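Local structure of binding component of ABC transporter (Wolinella succinogenes, 3K4U) at residues 116-130 and 148-162. The protein probably serves as the substrate-binding component of an ABC transporter and binds lysine. Numbering follows the deposited sequence.
Sequences LTLVTKFGVSAEYAA and AVQEVLNGKADMFIF. With LYS (lysine), chain K.
Strands 117-121 and 159-162 pair in parallel, their axes 4.9 Å apart and inclined at 38°: Val119 N donates to Met159 O (3.0 Å), and Ile161 N returns a weak bond to Val119 O. Where the strands begin, Asp158 N bonds to Thr117 O at 3.1 Å, and the Asp158 carboxylate lies beside the other backbone, OD2 taking a weak bond from Thr117 OG1 and lying against Thr117 N at a separation too short to be trusted. On one face of the sheet the selenomethionine side chain of Met159 runs extended and sets CE against Leu118 CB (3.7 Å). The other face carries Val119, whose CG2 packs on Ala157 CB and approaches Ala148 O of helix 148-154. That helix runs roughly antiparallel (151°) to strand 117-121, covering the sheet as in the alpha/beta domains of periplasmic binding proteins. Helix 125-130 packs on Ile161, Ala130 CB meeting CD1 at 4.0 Å. The Thr120 hydroxyl bonds to Ile161 O (OG1 to O 2.5 Å), placed there by a chi1 of -154° that turns OG1 away from the backbone N; OG1 lies almost in line with the Ile161 carbonyl and also in the plane of the Phe162 ring, at its edge. A valine at Thr120 would probably leave Ile161 O without this hydroxyl donor. Phe162 in turn reaches the bound lysine, CZ lying 3.6 Å from the ligand's CG, and Val124 CG1 touches the ring's CE1. Ser125 N, at the start of its helix, grips the ligand carboxylate through OXT (2.7 Å), and Thr73 holds the serine hydroxyl.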
# COMPACT_ATOMS: atom_id res chain seq x y z
N LEU E 116 -20.76 38.86 -23.43
CA LEU E 116 -20.71 37.50 -23.96
C LEU E 116 -22.03 36.72 -23.91
O LEU E 116 -22.82 36.83 -22.97
CB LEU E 116 -19.59 36.72 -23.27
CG LEU E 116 -18.20 37.30 -23.56
CD1 LEU E 116 -17.21 36.81 -22.55
CD2 LEU E 116 -17.72 36.99 -24.99
N THR E 117 -22.23 35.91 -24.94
CA THR E 117 -23.38 35.00 -25.07
C THR E 117 -22.88 33.56 -24.98
O THR E 117 -21.90 33.21 -25.66
CB THR E 117 -24.05 35.20 -26.44
OG1 THR E 117 -23.84 36.56 -26.88
CG2 THR E 117 -25.52 34.90 -26.34
N LEU E 118 -23.54 32.74 -24.15
CA LEU E 118 -23.15 31.33 -23.97
C LEU E 118 -24.29 30.32 -24.17
O LEU E 118 -25.38 30.42 -23.57
CB LEU E 118 -22.53 31.17 -22.59
CG LEU E 118 -22.47 29.85 -21.84
CD1 LEU E 118 -21.05 29.33 -21.84
CD2 LEU E 118 -22.96 30.11 -20.44
N VAL E 119 -24.04 29.31 -25.00
CA VAL E 119 -25.11 28.37 -25.39
C VAL E 119 -24.87 26.90 -25.09
O VAL E 119 -23.74 26.37 -25.21
CB VAL E 119 -25.54 28.54 -26.84
CG1 VAL E 119 -26.24 29.88 -27.02
CG2 VAL E 119 -24.36 28.41 -27.77
N THR E 120 -25.96 26.24 -24.69
CA THR E 120 -25.98 24.80 -24.54
C THR E 120 -27.37 24.16 -24.82
O THR E 120 -28.36 24.84 -25.16
CB THR E 120 -25.45 24.39 -23.16
OG1 THR E 120 -24.91 23.06 -23.22
CG2 THR E 120 -26.55 24.45 -22.11
N LYS E 121 -27.44 22.84 -24.65
CA LYS E 121 -28.67 22.14 -24.87
C LYS E 121 -29.62 22.31 -23.67
O LYS E 121 -29.15 22.53 -22.54
CB LYS E 121 -28.38 20.66 -25.10
CG LYS E 121 -29.62 19.75 -24.96
CD LYS E 121 -29.16 18.30 -24.85
CE LYS E 121 -30.29 17.34 -24.99
NZ LYS E 121 -30.84 17.37 -26.36
N PHE E 122 -30.92 22.18 -23.92
CA PHE E 122 -31.91 22.41 -22.87
C PHE E 122 -32.05 21.25 -21.87
O PHE E 122 -32.00 20.06 -22.26
CB PHE E 122 -33.27 22.75 -23.47
CG PHE E 122 -34.34 22.99 -22.44
CD1 PHE E 122 -34.48 24.26 -21.82
CD2 PHE E 122 -35.19 21.96 -22.03
CE1 PHE E 122 -35.46 24.50 -20.85
CE2 PHE E 122 -36.18 22.18 -21.04
CZ PHE E 122 -36.30 23.46 -20.45
N GLY E 123 -32.28 21.61 -20.61
CA GLY E 123 -32.53 20.63 -19.53
C GLY E 123 -31.46 19.56 -19.38
O GLY E 123 -31.76 18.39 -19.26
N VAL E 124 -30.19 19.95 -19.37
CA VAL E 124 -29.13 18.95 -19.37
C VAL E 124 -28.00 19.39 -18.39
O VAL E 124 -27.88 20.57 -18.06
CB VAL E 124 -28.66 18.81 -20.83
CG1 VAL E 124 -27.26 19.28 -21.01
CG2 VAL E 124 -28.84 17.45 -21.29
N SER E 125 -27.17 18.45 -17.94
CA SER E 125 -26.12 18.74 -16.96
C SER E 125 -25.53 20.12 -17.14
O SER E 125 -25.42 20.88 -16.19
CB SER E 125 -24.97 17.75 -17.06
OG SER E 125 -25.08 16.73 -16.11
N ALA E 126 -25.15 20.44 -18.37
CA ALA E 126 -24.51 21.71 -18.65
C ALA E 126 -25.43 22.87 -18.31
O ALA E 126 -25.01 23.87 -17.72
CB ALA E 126 -24.09 21.75 -20.11
N GLU E 127 -26.70 22.76 -18.68
CA GLU E 127 -27.58 23.86 -18.49
C GLU E 127 -27.67 24.26 -17.02
O GLU E 127 -27.64 25.46 -16.72
CB GLU E 127 -28.95 23.54 -19.03
CG GLU E 127 -29.69 24.78 -19.45
CD GLU E 127 -31.04 24.85 -18.81
OE1 GLU E 127 -31.72 23.79 -18.74
OE2 GLU E 127 -31.43 25.96 -18.42
N TYR E 128 -27.74 23.26 -16.14
CA TYR E 128 -27.77 23.47 -14.68
C TYR E 128 -26.43 23.98 -14.09
O TYR E 128 -26.41 24.84 -13.21
CB TYR E 128 -28.23 22.19 -13.97
CG TYR E 128 -29.54 21.67 -14.52
CD1 TYR E 128 -30.75 22.30 -14.19
CD2 TYR E 128 -29.58 20.55 -15.38
CE1 TYR E 128 -31.97 21.85 -14.73
CE2 TYR E 128 -30.79 20.09 -15.91
CZ TYR E 128 -31.98 20.75 -15.58
OH TYR E 128 -33.18 20.30 -16.09
N ALA E 129 -25.32 23.44 -14.60
CA ALA E 129 -23.98 23.91 -14.25
C ALA E 129 -23.79 25.38 -14.67
O ALA E 129 -23.51 26.23 -13.82
CB ALA E 129 -22.91 23.03 -14.88
N ALA E 130 -23.99 25.68 -15.95
CA ALA E 130 -23.87 27.06 -16.40
C ALA E 130 -24.71 28.04 -15.57
O ALA E 130 -24.28 29.16 -15.35
CB ALA E 130 -24.22 27.19 -17.87
N ALA E 148 -26.71 23.88 -30.90
CA ALA E 148 -26.19 24.82 -29.91
C ALA E 148 -24.88 25.33 -30.38
O ALA E 148 -24.70 26.53 -30.50
CB ALA E 148 -26.07 24.15 -28.57
N VAL E 149 -23.96 24.44 -30.71
CA VAL E 149 -22.67 24.90 -31.20
C VAL E 149 -22.73 25.70 -32.49
O VAL E 149 -21.94 26.63 -32.66
CB VAL E 149 -21.69 23.77 -31.44
CG1 VAL E 149 -20.48 23.98 -30.56
CG2 VAL E 149 -22.34 22.42 -31.25
N GLN E 150 -23.63 25.31 -33.41
CA GLN E 150 -23.81 26.08 -34.65
C GLN E 150 -23.85 27.57 -34.39
O GLN E 150 -23.28 28.32 -35.14
CB GLN E 150 -25.06 25.65 -35.41
CG GLN E 150 -24.87 24.43 -36.30
CD GLN E 150 -23.80 24.65 -37.33
OE1 GLN E 150 -23.80 25.66 -38.04
NE2 GLN E 150 -22.85 23.72 -37.41
N GLU E 151 -24.50 27.97 -33.30
CA GLU E 151 -24.57 29.39 -32.90
C GLU E 151 -23.19 30.04 -32.67
O GLU E 151 -22.97 31.21 -33.01
CB GLU E 151 -25.45 29.59 -31.66
CG GLU E 151 -26.83 28.99 -31.70
CD GLU E 151 -27.68 29.55 -32.81
OE1 GLU E 151 -27.89 30.79 -32.85
OE2 GLU E 151 -28.14 28.75 -33.67
N VAL E 152 -22.24 29.32 -32.09
CA VAL E 152 -20.93 29.91 -31.98
C VAL E 152 -20.19 29.83 -33.34
O VAL E 152 -19.57 30.83 -33.79
CB VAL E 152 -20.16 29.52 -30.63
CG1 VAL E 152 -20.69 28.20 -30.01
CG2 VAL E 152 -18.65 29.54 -30.78
N LEU E 153 -20.32 28.69 -34.03
CA LEU E 153 -19.85 28.58 -35.44
C LEU E 153 -20.45 29.63 -36.38
O LEU E 153 -19.79 30.09 -37.32
CB LEU E 153 -20.11 27.19 -36.03
CG LEU E 153 -19.09 26.13 -35.63
CD1 LEU E 153 -19.60 24.73 -35.95
CD2 LEU E 153 -17.76 26.38 -36.29
N ASN E 154 -21.70 30.02 -36.10
CA ASN E 154 -22.37 31.04 -36.90
C ASN E 154 -21.98 32.44 -36.49
O ASN E 154 -22.23 33.38 -37.24
CB ASN E 154 -23.89 30.85 -36.85
CG ASN E 154 -24.36 29.69 -37.72
OD1 ASN E 154 -23.59 29.16 -38.53
ND2 ASN E 154 -25.62 29.29 -37.55
N GLY E 155 -21.35 32.58 -35.32
CA GLY E 155 -21.03 33.90 -34.78
C GLY E 155 -22.28 34.64 -34.29
O GLY E 155 -22.39 35.85 -34.43
N LYS E 156 -23.23 33.89 -33.73
CA LYS E 156 -24.42 34.46 -33.12
C LYS E 156 -24.34 34.26 -31.59
O LYS E 156 -25.23 34.69 -30.83
CB LYS E 156 -25.69 33.81 -33.69
CG LYS E 156 -25.82 33.82 -35.22
CD LYS E 156 -27.22 34.26 -35.65
CE LYS E 156 -27.83 33.33 -36.71
NZ LYS E 156 -29.34 33.33 -36.62
N ALA E 157 -23.28 33.56 -31.17
CA ALA E 157 -22.91 33.31 -29.78
C ALA E 157 -21.37 33.10 -29.74
O ALA E 157 -20.73 32.87 -30.78
CB ALA E 157 -23.61 32.08 -29.26
N ASP E 158 -20.79 33.18 -28.54
CA ASP E 158 -19.33 33.24 -28.40
C ASP E 158 -18.70 31.94 -27.95
O ASP E 158 -17.52 31.71 -28.20
CB ASP E 158 -18.93 34.35 -27.45
CG ASP E 158 -19.80 35.57 -27.59
OD1 ASP E 158 -19.65 36.29 -28.61
OD2 ASP E 158 -20.62 35.80 -26.67
N MSE E 159 -19.48 31.09 -27.29
CA MSE E 159 -18.96 29.91 -26.62
C MSE E 159 -20.02 28.90 -26.22
O MSE E 159 -21.15 29.27 -25.84
CB MSE E 159 -18.21 30.33 -25.36
CG MSE E 159 -18.98 31.32 -24.53
SE MSE E 159 -17.98 31.75 -22.93
CE MSE E 159 -19.34 32.88 -22.03
N PHE E 160 -19.62 27.63 -26.29
CA PHE E 160 -20.44 26.45 -26.02
C PHE E 160 -19.96 25.74 -24.74
O PHE E 160 -18.77 25.64 -24.49
CB PHE E 160 -20.35 25.52 -27.24
CG PHE E 160 -21.20 24.28 -27.14
CD1 PHE E 160 -22.59 24.36 -27.26
CD2 PHE E 160 -20.61 23.04 -26.98
CE1 PHE E 160 -23.36 23.22 -27.16
CE2 PHE E 160 -21.40 21.91 -26.88
CZ PHE E 160 -22.78 22.01 -26.98
N ILE E 161 -20.90 25.26 -23.93
CA ILE E 161 -20.57 24.54 -22.68
C ILE E 161 -21.23 23.18 -22.68
O ILE E 161 -22.40 23.06 -23.00
CB ILE E 161 -21.03 25.27 -21.41
CG1 ILE E 161 -20.56 24.49 -20.15
CG2 ILE E 161 -22.57 25.43 -21.40
CD1 ILE E 161 -20.84 25.20 -18.78
N PHE E 162 -20.48 22.16 -22.30
CA PHE E 162 -20.99 20.80 -22.35
C PHE E 162 -19.93 19.85 -21.82
O PHE E 162 -18.78 20.24 -21.66
CB PHE E 162 -21.35 20.43 -23.80
CG PHE E 162 -22.41 19.40 -23.90
CD1 PHE E 162 -23.75 19.76 -23.91
CD2 PHE E 162 -22.07 18.06 -23.99
CE1 PHE E 162 -24.74 18.79 -23.97
CE2 PHE E 162 -23.05 17.09 -24.06
CZ PHE E 162 -24.39 17.45 -24.05
N LYS K . -24.10 14.28 -18.87
CA LYS K . -25.16 14.96 -19.58
C LYS K . -26.39 14.94 -18.71
O LYS K . -26.58 13.99 -17.95
CB LYS K . -25.47 14.25 -20.91
CG LYS K . -26.14 15.10 -21.95
CD LYS K . -27.08 14.28 -22.77
CE LYS K . -27.52 14.98 -24.05
NZ LYS K . -28.18 14.06 -25.01
OXT LYS K . -27.22 15.85 -18.73